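Local coordinates for type II restriction enzyme NgoMIV (Neisseria gonorrhoeae, PDB 1FIU), which cuts double-stranded DNA at the sequence GCCGGC after the first G, working as a magnesium-dependent homotetrameric type II restriction endonuclease, at residues I[67-72]-I[186-191]; I[194-199]-I[228-233]; I[216-221]-I[236-241]; I[244-249]-I[272-277]. One frame throughout, in Å; residues are numbered along the deposited sequence.

Interaction 1 (I[67-72]-I[186-191]). With MG (magnesium ion), chain Q; ACY (acetic acid), chain R; nucleotides of chain D.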
# COMPACT_ATOMS: atom_id res chain seq x y z
N ASN I 67 -0.66 -28.60 -10.83
CA ASN I 67 -0.18 -28.35 -12.19
C ASN I 67 -1.24 -28.59 -13.27
O ASN I 67 -1.40 -27.79 -14.21
CB ASN I 67 1.05 -29.24 -12.46
CG ASN I 67 1.57 -29.10 -13.87
OD1 ASN I 67 1.48 -30.04 -14.67
ND2 ASN I 67 2.12 -27.93 -14.19
N ALA I 68 -1.99 -29.69 -13.15
CA ALA I 68 -3.01 -30.00 -14.13
C ALA I 68 -4.12 -28.97 -14.14
O ALA I 68 -4.64 -28.62 -15.20
CB ALA I 68 -3.58 -31.43 -13.88
N PHE I 69 -4.47 -28.45 -12.97
CA PHE I 69 -5.54 -27.46 -12.88
C PHE I 69 -5.08 -26.19 -13.61
O PHE I 69 -5.86 -25.56 -14.31
CB PHE I 69 -5.88 -27.16 -11.40
CG PHE I 69 -7.07 -26.23 -11.22
CD1 PHE I 69 -8.32 -26.53 -11.76
CD2 PHE I 69 -6.93 -25.05 -10.48
CE1 PHE I 69 -9.41 -25.69 -11.58
CE2 PHE I 69 -8.03 -24.19 -10.29
CZ PHE I 69 -9.27 -24.51 -10.84
N GLU I 70 -3.80 -25.82 -13.45
CA GLU I 70 -3.29 -24.64 -14.13
C GLU I 70 -3.40 -24.85 -15.64
O GLU I 70 -3.86 -23.98 -16.37
CB GLU I 70 -1.81 -24.38 -13.79
CG GLU I 70 -1.54 -23.89 -12.39
CD GLU I 70 -0.06 -23.72 -12.10
OE1 GLU I 70 0.76 -23.90 -13.03
OE2 GLU I 70 0.30 -23.39 -10.94
N ALA I 71 -2.95 -26.01 -16.11
CA ALA I 71 -2.96 -26.28 -17.54
C ALA I 71 -4.37 -26.25 -18.14
O ALA I 71 -4.61 -25.64 -19.18
CB ALA I 71 -2.30 -27.64 -17.82
N ILE I 72 -5.32 -26.91 -17.47
CA ILE I 72 -6.69 -26.95 -17.95
C ILE I 72 -7.35 -25.56 -17.90
O ILE I 72 -8.11 -25.21 -18.80
CB ILE I 72 -7.46 -28.01 -17.14
CG1 ILE I 72 -6.88 -29.39 -17.53
CG2 ILE I 72 -8.94 -27.94 -17.42
CD1 ILE I 72 -7.32 -30.56 -16.63
N CYS I 186 -4.02 -19.73 -9.95
CA CYS I 186 -4.92 -20.89 -9.78
C CYS I 186 -4.67 -21.57 -8.44
O CYS I 186 -3.53 -21.67 -7.98
CB CYS I 186 -4.66 -21.94 -10.88
SG CYS I 186 -4.94 -21.38 -12.55
N LYS I 187 -5.75 -22.03 -7.81
CA LYS I 187 -5.64 -22.77 -6.56
C LYS I 187 -6.66 -23.91 -6.62
O LYS I 187 -7.86 -23.66 -6.61
CB LYS I 187 -5.92 -21.85 -5.37
CG LYS I 187 -4.87 -20.74 -5.27
CD LYS I 187 -5.00 -19.91 -3.99
CE LYS I 187 -3.82 -18.92 -3.85
NZ LYS I 187 -2.52 -19.65 -3.85
N TRP I 188 -6.18 -25.15 -6.73
CA TRP I 188 -7.09 -26.31 -6.83
C TRP I 188 -7.96 -26.35 -5.57
O TRP I 188 -9.19 -26.52 -5.65
CB TRP I 188 -6.26 -27.58 -7.00
CG TRP I 188 -7.06 -28.87 -6.95
CD1 TRP I 188 -6.90 -29.89 -6.06
CD2 TRP I 188 -8.15 -29.25 -7.81
NE1 TRP I 188 -7.83 -30.88 -6.30
CE2 TRP I 188 -8.60 -30.52 -7.36
CE3 TRP I 188 -8.78 -28.64 -8.89
CZ2 TRP I 188 -9.67 -31.18 -7.98
CZ3 TRP I 188 -9.85 -29.29 -9.51
CH2 TRP I 188 -10.28 -30.56 -9.04
N THR I 189 -7.31 -26.20 -4.43
CA THR I 189 -8.01 -26.11 -3.14
C THR I 189 -7.35 -24.97 -2.37
O THR I 189 -6.27 -24.50 -2.74
CB THR I 189 -7.88 -27.38 -2.27
OG1 THR I 189 -6.51 -27.60 -1.95
CG2 THR I 189 -8.45 -28.59 -3.02
N ILE I 190 -7.97 -24.57 -1.26
CA ILE I 190 -7.45 -23.48 -0.46
C ILE I 190 -7.31 -23.82 1.04
O ILE I 190 -8.09 -24.62 1.55
CB ILE I 190 -8.43 -22.25 -0.55
CG1 ILE I 190 -8.36 -21.61 -1.94
CG2 ILE I 190 -8.15 -21.25 0.62
CD1 ILE I 190 -9.45 -20.54 -2.16
N ARG I 191 -6.27 -23.28 1.68
CA ARG I 191 -6.15 -23.28 3.13
C ARG I 191 -5.93 -21.77 3.30
O ARG I 191 -5.19 -21.14 2.50
CB ARG I 191 -4.97 -24.07 3.68
CG ARG I 191 -5.17 -25.59 3.61
CD ARG I 191 -6.40 -26.05 4.37
NE ARG I 191 -6.50 -27.51 4.32
CZ ARG I 191 -7.15 -28.21 3.40
NH1 ARG I 191 -7.79 -27.62 2.38
NH2 ARG I 191 -7.15 -29.54 3.48
MG MG Q . -1.37 -21.21 -7.75
C ACY R . -0.79 -18.29 -6.80
O ACY R . -1.75 -19.19 -6.69
OXT ACY R . 0.26 -18.42 -7.45
CH3 ACY R . -1.02 -16.98 -6.07
P DC D 2 -2.44 -25.59 -5.77
OP1 DC D 2 -3.50 -25.67 -6.78
OP2 DC D 2 -2.33 -24.38 -4.90
O5' DC D 2 -2.58 -26.82 -4.78
C5' DC D 2 -2.64 -28.14 -5.31
C4' DC D 2 -2.73 -29.16 -4.20
O4' DC D 2 -1.54 -29.14 -3.38
C3' DC D 2 -3.93 -29.02 -3.25
O3' DC D 2 -4.59 -30.31 -3.27
C2' DC D 2 -3.30 -28.54 -1.94
C1' DC D 2 -1.87 -29.04 -2.00
N1 DC D 2 -0.88 -28.15 -1.37
C2 DC D 2 -0.16 -28.60 -0.24
O2 DC D 2 -0.33 -29.80 0.15
N3 DC D 2 0.70 -27.75 0.39
C4 DC D 2 0.87 -26.49 -0.09
N4 DC D 2 1.72 -25.66 0.57
C5 DC D 2 0.19 -26.03 -1.26
C6 DC D 2 -0.68 -26.88 -1.86
P DG D 4 -5.70 -35.49 2.20
OP1 DG D 4 -5.83 -36.94 1.93
OP2 DG D 4 -6.89 -34.63 2.20
O5' DG D 4 -4.97 -35.33 3.60
C5' DG D 4 -3.66 -35.85 3.76
C4' DG D 4 -3.16 -35.59 5.16
O4' DG D 4 -2.91 -34.16 5.33
C3' DG D 4 -4.12 -36.00 6.29
O3' DG D 4 -3.33 -36.63 7.30
C2' DG D 4 -4.70 -34.68 6.77
C1' DG D 4 -3.55 -33.70 6.52
N9 DG D 4 -3.99 -32.33 6.27
C8 DG D 4 -4.98 -31.93 5.40
N7 DG D 4 -5.13 -30.64 5.35
C5 DG D 4 -4.19 -30.15 6.24
C6 DG D 4 -3.89 -28.82 6.63
O6 DG D 4 -4.40 -27.78 6.21
N1 DG D 4 -2.88 -28.77 7.58
C2 DG D 4 -2.22 -29.85 8.09
N2 DG D 4 -1.24 -29.59 8.98
N3 DG D 4 -2.50 -31.11 7.74
C4 DG D 4 -3.49 -31.18 6.82
O HOH W 1 -1.26 -23.14 -8.87
O HOH W 2 -1.68 -21.98 -5.76
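Phe69 of helix 62-81 and Trp188, just past the end of strand 179-187, make the main aromatic contact. It is an offset edge-to-face pair: the benzo edge of Trp188 points at one face of the Phe69 ring, with CE3 of Trp188 3.6 Å from CD1 of Phe69, toward the rim, and the planes at 63°. CG of Phe69 lies anti to its backbone N (chi1 -175°), which carries CG toward the strand end. The apolar contacts continue with Cys186, whose CB is 3.9 Å from CD2 of Phe69 and also meets CG of Glu70; its SG stands oblique to the Phe69 ring. No hydrogen bond joins the two segments directly.

Metal coordination follows. In this PDDEXK-clan nuclease the strand end carries part of the magnesium site: the carbonyl O of Cys186 binds magnesium at 2.2 Å, and Asp140 is another ligand. Glu70 reaches the ion through a water, its OE2 accepting from the metal-bound molecule at 2.6 Å, while OE1 is held by Gln96. NZ of Lys187 donates to Asn197 and to the metal-bound acetic acid molecule, probably from the crystallisation liquor.

Polar contacts to DNA come last. Trp188 N donates to OP1 of DC2 of chain D at 2.7 Å, nearly straight at 176°. Arg191 reads the guanine of DG4 of chain D edge-on, NE to O6 (2.8 Å) and NH2 to N7 (3.0 Å).

Interaction 2 (I[194-199]-I[228-233]); sequences RAQNAR and ISSIAL. With nucleotides of chain D.
Ala195 and Ile231 mark the closest backbone approach, their CA atoms 6.4 Å apart, where the residues leading into helix 197-208 meet the C-terminal end of helix 225-232. The latter is the connecting helix of a beta-alpha-beta unit, and the carbonyls at and just after its end, those of Ser230 and Leu233, accept from the side chains of Gln196 and Arg199.

Ser230 O is gripped twice, from opposite faces of its carbonyl plane: NE2 of Gln196 donates at 3.0 Å with an angle of 170°, and NH2 of Arg199 comes from the other side. The same NH2 also donates to Leu233 O, this time within both the carbonyl and the guanidinium planes. Gln196 bends at chi2 (-48°), and its OE1 accepts from NE of Arg199 at 2.8 Å, tying the two donors together. NH1 of Arg199 forms a salt bridge with Glu237. Carbonyls at a helix C-terminus would be expected to favour this cation.

Across the DNA-facing side, Arg194 NH2 donates to N7 and NE to O6 of DG3 of chain D, and ND2 of Asn197 holds OP1 of DC1 of chain D.

Beneath the polar network, CD1 of Ile231 touches Arg199 CG and lies 3.5 Å from Ala198 CB, tighter than usual van der Waals contact.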
# COMPACT_ATOMS: atom_id res chain seq x y z
N ARG I 194 -1.96 -20.42 3.22
CA ARG I 194 -1.25 -20.45 1.94
C ARG I 194 -1.95 -19.67 0.82
O ARG I 194 -1.32 -19.35 -0.19
CB ARG I 194 -1.01 -21.91 1.51
CG ARG I 194 -2.25 -22.83 1.39
CD ARG I 194 -1.77 -24.26 0.92
NE ARG I 194 -2.81 -25.30 0.98
CZ ARG I 194 -3.79 -25.45 0.09
NH1 ARG I 194 -3.89 -24.63 -0.96
NH2 ARG I 194 -4.71 -26.41 0.27
N ALA I 195 -3.22 -19.33 0.98
CA ALA I 195 -3.90 -18.60 -0.08
C ALA I 195 -3.47 -17.14 -0.16
O ALA I 195 -3.71 -16.47 -1.17
CB ALA I 195 -5.44 -18.67 0.12
N GLN I 196 -2.82 -16.65 0.89
CA GLN I 196 -2.43 -15.24 0.94
C GLN I 196 -1.31 -14.88 -0.02
O GLN I 196 -1.04 -13.68 -0.24
CB GLN I 196 -2.05 -14.83 2.37
CG GLN I 196 -3.18 -15.09 3.39
CD GLN I 196 -4.55 -14.59 2.94
OE1 GLN I 196 -4.70 -13.47 2.47
NE2 GLN I 196 -5.56 -15.43 3.09
N ASN I 197 -0.63 -15.87 -0.59
CA ASN I 197 0.41 -15.52 -1.56
C ASN I 197 -0.21 -14.86 -2.81
O ASN I 197 0.49 -14.15 -3.53
CB ASN I 197 1.32 -16.70 -1.94
CG ASN I 197 0.61 -17.85 -2.69
OD1 ASN I 197 -0.71 -17.86 -2.69
ND2 ASN I 197 1.30 -18.75 -3.25
N ALA I 198 -1.53 -15.04 -3.03
CA ALA I 198 -2.20 -14.38 -4.17
C ALA I 198 -2.23 -12.87 -3.89
O ALA I 198 -2.13 -12.04 -4.80
CB ALA I 198 -3.63 -14.92 -4.36
N ARG I 199 -2.37 -12.51 -2.62
CA ARG I 199 -2.38 -11.11 -2.25
C ARG I 199 -1.00 -10.47 -2.35
O ARG I 199 -0.88 -9.32 -2.83
CB ARG I 199 -2.93 -10.90 -0.82
CG ARG I 199 -4.41 -11.22 -0.65
CD ARG I 199 -4.92 -10.84 0.75
NE ARG I 199 -6.21 -11.48 1.10
CZ ARG I 199 -7.41 -10.98 0.87
NH1 ARG I 199 -7.57 -9.80 0.27
NH2 ARG I 199 -8.49 -11.65 1.28
N ILE I 228 -12.93 -20.00 0.34
CA ILE I 228 -12.89 -19.09 -0.81
C ILE I 228 -12.79 -17.64 -0.28
O ILE I 228 -12.02 -16.81 -0.82
CB ILE I 228 -14.18 -19.21 -1.66
CG1 ILE I 228 -14.25 -20.59 -2.31
CG2 ILE I 228 -14.24 -18.06 -2.70
CD1 ILE I 228 -15.63 -20.91 -2.82
N SER I 229 -13.55 -17.34 0.78
CA SER I 229 -13.58 -15.98 1.32
C SER I 229 -12.24 -15.46 1.83
O SER I 229 -12.03 -14.24 1.87
CB SER I 229 -14.65 -15.87 2.45
OG SER I 229 -14.15 -16.40 3.68
N SER I 230 -11.32 -16.38 2.17
CA SER I 230 -10.01 -15.98 2.67
C SER I 230 -9.19 -15.23 1.60
O SER I 230 -8.24 -14.55 1.93
CB SER I 230 -9.21 -17.17 3.22
OG SER I 230 -8.83 -18.09 2.21
N ILE I 231 -9.54 -15.40 0.33
CA ILE I 231 -8.86 -14.63 -0.72
C ILE I 231 -9.84 -13.70 -1.47
O ILE I 231 -9.43 -12.65 -1.97
CB ILE I 231 -8.09 -15.58 -1.70
CG1 ILE I 231 -7.26 -14.77 -2.71
CG2 ILE I 231 -9.06 -16.49 -2.41
CD1 ILE I 231 -6.09 -13.99 -2.08
N ALA I 232 -11.13 -14.05 -1.52
CA ALA I 232 -12.10 -13.24 -2.25
C ALA I 232 -12.55 -11.97 -1.52
O ALA I 232 -12.78 -10.92 -2.15
CB ALA I 232 -13.34 -14.08 -2.59
N LEU I 233 -12.68 -12.03 -0.20
CA LEU I 233 -13.12 -10.82 0.51
C LEU I 233 -12.05 -9.74 0.55
O LEU I 233 -10.87 -10.03 0.57
CB LEU I 233 -13.55 -11.16 1.95
CG LEU I 233 -14.78 -12.06 2.08
CD1 LEU I 233 -14.98 -12.32 3.59
CD2 LEU I 233 -16.03 -11.43 1.49
P DC D 2 -2.44 -25.59 -5.77
OP1 DC D 2 -3.50 -25.67 -6.78
OP2 DC D 2 -2.33 -24.38 -4.90
O5' DC D 2 -2.58 -26.82 -4.78
C5' DC D 2 -2.64 -28.14 -5.31
C4' DC D 2 -2.73 -29.16 -4.20
O4' DC D 2 -1.54 -29.14 -3.38
C3' DC D 2 -3.93 -29.02 -3.25
O3' DC D 2 -4.59 -30.31 -3.27
C2' DC D 2 -3.30 -28.54 -1.94
C1' DC D 2 -1.87 -29.04 -2.00
N1 DC D 2 -0.88 -28.15 -1.37
C2 DC D 2 -0.16 -28.60 -0.24
O2 DC D 2 -0.33 -29.80 0.15
N3 DC D 2 0.70 -27.75 0.39
C4 DC D 2 0.87 -26.49 -0.09
N4 DC D 2 1.72 -25.66 0.57
C5 DC D 2 0.19 -26.03 -1.26
C6 DC D 2 -0.68 -26.88 -1.86
P DG D 3 -5.29 -30.96 -1.96
OP1 DG D 3 -5.91 -32.18 -2.52
OP2 DG D 3 -6.14 -30.00 -1.18
O5' DG D 3 -4.09 -31.36 -1.01
C5' DG D 3 -3.31 -32.53 -1.23
C4' DG D 3 -3.25 -33.34 0.05
O4' DG D 3 -2.50 -32.63 1.06
C3' DG D 3 -4.60 -33.65 0.67
O3' DG D 3 -4.56 -34.98 1.19
C2' DG D 3 -4.78 -32.56 1.72
C1' DG D 3 -3.36 -32.19 2.11
N9 DG D 3 -3.16 -30.75 2.26
C8 DG D 3 -3.84 -29.75 1.60
N7 DG D 3 -3.45 -28.55 1.95
C5 DG D 3 -2.46 -28.77 2.89
C6 DG D 3 -1.66 -27.85 3.62
O6 DG D 3 -1.65 -26.62 3.55
N1 DG D 3 -0.79 -28.50 4.49
C2 DG D 3 -0.68 -29.88 4.62
N2 DG D 3 0.22 -30.34 5.50
N3 DG D 3 -1.40 -30.74 3.92
C4 DG D 3 -2.27 -30.12 3.09
OP3 DC D 1 2.86 -21.05 -5.94
P DC D 1 1.43 -21.57 -5.96
OP1 DC D 1 0.64 -21.22 -4.72
OP2 DC D 1 0.71 -21.26 -7.25
O5' DC D 1 1.54 -23.19 -5.93
C5' DC D 1 1.56 -23.94 -7.14
C4' DC D 1 1.29 -25.40 -6.86
O4' DC D 1 2.47 -25.96 -6.23
C3' DC D 1 0.15 -25.64 -5.87
O3' DC D 1 -1.06 -25.90 -6.53
C2' DC D 1 0.60 -26.86 -5.07
C1' DC D 1 2.10 -26.93 -5.24
N1 DC D 1 2.77 -26.55 -3.97
C2 DC D 1 3.13 -27.55 -3.07
O2 DC D 1 2.83 -28.71 -3.34
N3 DC D 1 3.79 -27.22 -1.92
C4 DC D 1 4.06 -25.94 -1.66
N4 DC D 1 4.72 -25.66 -0.52
C5 DC D 1 3.68 -24.88 -2.55
C6 DC D 1 3.04 -25.23 -3.68

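Interaction 3 (I[216-221]-I[236-241])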
# COMPACT_ATOMS: atom_id res chain seq x y z
N ILE I 216 -5.73 -8.97 -12.50
CA ILE I 216 -5.15 -9.80 -11.44
C ILE I 216 -6.34 -10.60 -10.90
O ILE I 216 -7.21 -10.04 -10.20
CB ILE I 216 -4.51 -8.95 -10.30
CG1 ILE I 216 -3.37 -8.08 -10.87
CG2 ILE I 216 -3.91 -9.88 -9.22
CD1 ILE I 216 -2.76 -7.14 -9.86
N VAL I 217 -6.39 -11.89 -11.22
CA VAL I 217 -7.53 -12.71 -10.80
C VAL I 217 -7.07 -14.04 -10.23
O VAL I 217 -5.92 -14.44 -10.40
CB VAL I 217 -8.47 -12.98 -11.98
CG1 VAL I 217 -8.99 -11.65 -12.55
CG2 VAL I 217 -7.72 -13.80 -13.08
N VAL I 218 -7.99 -14.73 -9.55
CA VAL I 218 -7.69 -16.03 -8.98
C VAL I 218 -8.79 -16.98 -9.43
O VAL I 218 -9.96 -16.60 -9.43
CB VAL I 218 -7.71 -16.00 -7.44
CG1 VAL I 218 -7.46 -17.40 -6.90
CG2 VAL I 218 -6.65 -15.03 -6.92
N VAL I 219 -8.42 -18.20 -9.84
CA VAL I 219 -9.43 -19.21 -10.23
C VAL I 219 -9.24 -20.35 -9.24
O VAL I 219 -8.12 -20.77 -8.97
CB VAL I 219 -9.18 -19.74 -11.67
CG1 VAL I 219 -10.19 -20.90 -11.98
CG2 VAL I 219 -9.36 -18.60 -12.68
N THR I 220 -10.33 -20.88 -8.69
CA THR I 220 -10.20 -21.93 -7.70
C THR I 220 -11.27 -23.01 -7.80
O THR I 220 -12.36 -22.77 -8.31
CB THR I 220 -10.24 -21.30 -6.26
OG1 THR I 220 -9.88 -22.28 -5.28
CG2 THR I 220 -11.63 -20.74 -5.95
N ALA I 221 -10.93 -24.22 -7.32
CA ALA I 221 -11.91 -25.30 -7.29
C ALA I 221 -12.25 -25.60 -5.83
O ALA I 221 -12.87 -26.62 -5.53
CB ALA I 221 -11.39 -26.54 -7.99
N GLY I 236 -8.18 -4.40 -3.27
CA GLY I 236 -6.87 -3.79 -3.35
C GLY I 236 -5.76 -4.62 -3.97
O GLY I 236 -4.80 -4.08 -4.55
N GLU I 237 -5.87 -5.93 -3.84
CA GLU I 237 -4.85 -6.85 -4.39
C GLU I 237 -5.37 -7.68 -5.55
O GLU I 237 -4.73 -7.77 -6.60
CB GLU I 237 -4.37 -7.82 -3.32
CG GLU I 237 -3.81 -7.21 -2.04
CD GLU I 237 -4.82 -7.07 -0.90
OE1 GLU I 237 -5.86 -7.78 -0.85
OE2 GLU I 237 -4.55 -6.22 -0.04
N ILE I 238 -6.54 -8.29 -5.34
CA ILE I 238 -7.20 -9.18 -6.27
C ILE I 238 -8.42 -8.53 -6.91
O ILE I 238 -9.34 -8.05 -6.20
CB ILE I 238 -7.64 -10.47 -5.50
CG1 ILE I 238 -6.42 -11.09 -4.80
CG2 ILE I 238 -8.33 -11.46 -6.42
CD1 ILE I 238 -5.27 -11.40 -5.68
N ASP I 239 -8.47 -8.53 -8.24
CA ASP I 239 -9.61 -7.92 -8.93
C ASP I 239 -10.92 -8.66 -8.65
O ASP I 239 -11.95 -8.03 -8.37
CB ASP I 239 -9.42 -7.94 -10.46
CG ASP I 239 -8.22 -7.10 -10.93
OD1 ASP I 239 -7.57 -6.44 -10.11
OD2 ASP I 239 -7.95 -7.15 -12.14
N CYS I 240 -10.88 -9.98 -8.77
CA CYS I 240 -12.05 -10.83 -8.57
C CYS I 240 -11.59 -12.29 -8.53
O CYS I 240 -10.53 -12.63 -9.05
CB CYS I 240 -13.02 -10.64 -9.73
SG CYS I 240 -14.71 -11.34 -9.41
N VAL I 241 -12.40 -13.16 -7.91
CA VAL I 241 -12.10 -14.59 -7.84
C VAL I 241 -13.13 -15.31 -8.69
O VAL I 241 -14.29 -14.90 -8.76
CB VAL I 241 -12.15 -15.09 -6.37
CG1 VAL I 241 -12.01 -16.61 -6.29
CG2 VAL I 241 -11.00 -14.46 -5.59
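Ile216 and Asp239 bond just ahead of the parallel bridge between Val218 and Val241, whose CA atoms are 4.8 Å apart; the bridge joins strands 215-220 and 240-243, the two parallel strands of a beta-alpha-beta crossover whose helix is 225-232. Three hydrogen bonds link the backbones and one carboxylate. Asp239 N donates to Ile216 O at 2.8 Å, nearly along the C=O axis, while Ile216 N returns a bond to OD2 of Asp239 at 2.9 Å, meeting it from above the carboxylate plane. One residue thus pairs with both backbone polar atoms of Ile216. Farther on, Val218 N to Cys240 O is weak at 3.3 Å, and CA-H...O contacts accompany it, including Val241 CA to Val218 O.

The charged partners lie partly in other chains: OD1 of Asp239 forms a salt bridge with Arg209 of the third subunit.

Apolar contacts gather on the face bearing Val218 and Val241. Ile238 crosses Ile216 at about a right angle, CD1 to CG2 4.1 Å, and its CG2 lies 4.0 Å from CG2 of Val218. Val241 continues the row, CG2 against Val218 CB and CG1 4.2 Å from CG2 of Thr220.

Interaction 4 (I[244-249]-I[272-277])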
# COMPACT_ATOMS: atom_id res chain seq x y z
N PHE I 244 -14.53 -22.63 -10.23
CA PHE I 244 -14.59 -23.59 -11.32
C PHE I 244 -15.97 -24.17 -11.60
O PHE I 244 -16.21 -24.70 -12.69
CB PHE I 244 -13.58 -24.74 -11.08
CG PHE I 244 -14.15 -25.95 -10.38
CD1 PHE I 244 -14.12 -27.20 -10.99
CD2 PHE I 244 -14.69 -25.85 -9.08
CE1 PHE I 244 -14.59 -28.34 -10.33
CE2 PHE I 244 -15.16 -27.00 -8.42
CZ PHE I 244 -15.11 -28.23 -9.05
N ALA I 245 -16.89 -24.05 -10.64
CA ALA I 245 -18.24 -24.59 -10.83
C ALA I 245 -19.21 -23.83 -9.94
O ALA I 245 -19.85 -24.38 -9.05
CB ALA I 245 -18.23 -26.09 -10.47
N LEU I 246 -19.35 -22.55 -10.22
CA LEU I 246 -20.17 -21.71 -9.38
C LEU I 246 -21.65 -22.09 -9.30
O LEU I 246 -22.22 -22.07 -8.21
CB LEU I 246 -20.05 -20.25 -9.82
CG LEU I 246 -20.59 -19.27 -8.75
CD1 LEU I 246 -19.54 -19.01 -7.68
CD2 LEU I 246 -20.99 -17.97 -9.41
N TYR I 247 -22.25 -22.39 -10.45
CA TYR I 247 -23.67 -22.74 -10.51
C TYR I 247 -23.96 -23.98 -9.67
O TYR I 247 -24.97 -24.02 -8.95
CB TYR I 247 -24.09 -23.00 -11.96
CG TYR I 247 -23.70 -21.87 -12.91
CD1 TYR I 247 -23.39 -22.15 -14.24
CD2 TYR I 247 -23.61 -20.55 -12.46
CE1 TYR I 247 -22.98 -21.14 -15.11
CE2 TYR I 247 -23.20 -19.52 -13.33
CZ TYR I 247 -22.89 -19.83 -14.65
OH TYR I 247 -22.44 -18.85 -15.50
N GLU I 248 -23.08 -24.96 -9.77
CA GLU I 248 -23.23 -26.21 -9.03
C GLU I 248 -23.04 -25.98 -7.53
O GLU I 248 -23.76 -26.57 -6.71
CB GLU I 248 -22.26 -27.26 -9.56
CG GLU I 248 -22.51 -27.63 -11.03
CD GLU I 248 -22.00 -26.60 -12.05
OE1 GLU I 248 -21.39 -25.57 -11.65
OE2 GLU I 248 -22.21 -26.83 -13.26
N LEU I 249 -22.07 -25.13 -7.17
CA LEU I 249 -21.84 -24.80 -5.77
C LEU I 249 -23.11 -24.15 -5.20
O LEU I 249 -23.56 -24.49 -4.11
CB LEU I 249 -20.67 -23.81 -5.62
CG LEU I 249 -20.44 -23.16 -4.25
CD1 LEU I 249 -20.28 -24.19 -3.13
CD2 LEU I 249 -19.15 -22.33 -4.36
N LYS I 272 -19.60 -8.67 -5.77
CA LYS I 272 -18.65 -8.64 -6.90
C LYS I 272 -17.25 -9.12 -6.55
O LYS I 272 -16.27 -8.55 -7.04
CB LYS I 272 -18.57 -7.21 -7.46
CG LYS I 272 -19.93 -6.59 -7.80
CD LYS I 272 -20.73 -7.46 -8.74
CE LYS I 272 -22.13 -6.90 -8.98
NZ LYS I 272 -22.97 -7.81 -9.81
N ARG I 273 -17.15 -10.15 -5.71
CA ARG I 273 -15.83 -10.70 -5.36
C ARG I 273 -15.68 -12.11 -5.88
O ARG I 273 -14.57 -12.65 -5.91
CB ARG I 273 -15.59 -10.75 -3.84
CG ARG I 273 -15.88 -9.46 -3.07
CD ARG I 273 -15.20 -8.24 -3.72
NE ARG I 273 -13.73 -8.31 -3.67
CZ ARG I 273 -12.95 -8.18 -4.74
NH1 ARG I 273 -13.49 -8.00 -5.95
NH2 ARG I 273 -11.62 -8.17 -4.60
N LEU I 274 -16.79 -12.72 -6.27
CA LEU I 274 -16.80 -14.09 -6.76
C LEU I 274 -17.73 -14.29 -7.96
O LEU I 274 -18.90 -13.85 -7.94
CB LEU I 274 -17.22 -15.05 -5.62
CG LEU I 274 -17.18 -16.53 -5.95
CD1 LEU I 274 -15.73 -16.97 -6.29
CD2 LEU I 274 -17.73 -17.34 -4.76
N LYS I 275 -17.22 -14.94 -9.02
CA LYS I 275 -17.99 -15.21 -10.22
C LYS I 275 -17.72 -16.64 -10.68
O LYS I 275 -17.03 -17.39 -10.00
CB LYS I 275 -17.60 -14.22 -11.34
CG LYS I 275 -17.88 -12.75 -11.00
CD LYS I 275 -17.44 -11.83 -12.15
CE LYS I 275 -17.62 -10.34 -11.80
NZ LYS I 275 -17.47 -9.50 -13.06
N ASP I 276 -18.27 -17.01 -11.84
CA ASP I 276 -18.08 -18.36 -12.37
C ASP I 276 -16.91 -18.35 -13.36
O ASP I 276 -16.59 -17.30 -13.93
CB ASP I 276 -19.32 -18.80 -13.15
CG ASP I 276 -19.18 -20.22 -13.68
OD1 ASP I 276 -19.05 -21.15 -12.86
OD2 ASP I 276 -19.20 -20.40 -14.91
N ILE I 277 -16.30 -19.51 -13.58
CA ILE I 277 -15.18 -19.62 -14.54
C ILE I 277 -15.62 -19.04 -15.92
O ILE I 277 -14.82 -18.43 -16.63
CB ILE I 277 -14.72 -21.12 -14.69
CG1 ILE I 277 -13.57 -21.26 -15.70
CG2 ILE I 277 -15.88 -21.99 -15.14
CD1 ILE I 277 -12.32 -20.60 -15.28
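Leu274 opens the contact at the start of strand 274-276: its CD2 lies 3.8 Å from CD1 of Leu246, the two side chains crossing at a slant. CB of Lys275 points away from segment 244-249, and the residue contributes backbone instead, its carbonyl carbon lying 3.8 Å from CD2 of Leu246. Beyond the contact, its NZ forms a salt bridge with Asp283 and a hydrogen bond to Tyr167 O of the third subunit.

Asp276 carries the polar part. Its chi1 (-178°), with CG anti to the backbone N, carries CG toward the first turn of helix 246-256, and OD1 accepts from Leu246 N at 3.0 Å (148°), nearly in line with its own C-O bond. The CB of Leu246 also rests 3.3 Å from OD1. The Tyr247 ring stacks on the same carboxylate: the planes are 23° apart, and CG of Asp276 stands 3.8 Å above the ring, displaced toward the rim. OD2 is held by Ser278 and by a salt bridge to Arg9, which also pairs with Glu248; this cation probably offsets the nearby like charges.

Ile277 ends the segment with CG2 3.7 Å from Phe244 O, a carbonyl hydrogen-bonded to His13.

Backbone bonds of Lys275 to Val241 and His243 join strand 274-276 to strand 240-243; it is the outermost strand on that side of the mixed sheet within this chain, and its carboxylate engages a backbone NH at a helix N-terminus, where Ala245 holds the N-cap position.

Overall arrangement
Along the chain, interaction 1 closes before the other three open, interactions 2 and 3 alternate their segments, and interaction 4 follows. The mixed sheet ties together interactions 1, 3 and 4, through neighbouring strands 179-187, 215-220, 240-243 and 274-276. Interactions 2 and 3 are closest, with centres 8 Å apart: helix 225-232 of interaction 2 connects the two strands of interaction 3. Interactions 1 and 2 lie 14 Å apart, 3 and 4 12 Å. Interaction 1 holds a magnesium ligand, and together with interaction 2 it meets the bound DNA, Thr189 O pairing with Arg194 NH1 between them. Interactions 3 and 4 both touch the third subunit, and interaction 2 the second, so the same region of the fold meets DNA and neighbouring subunits.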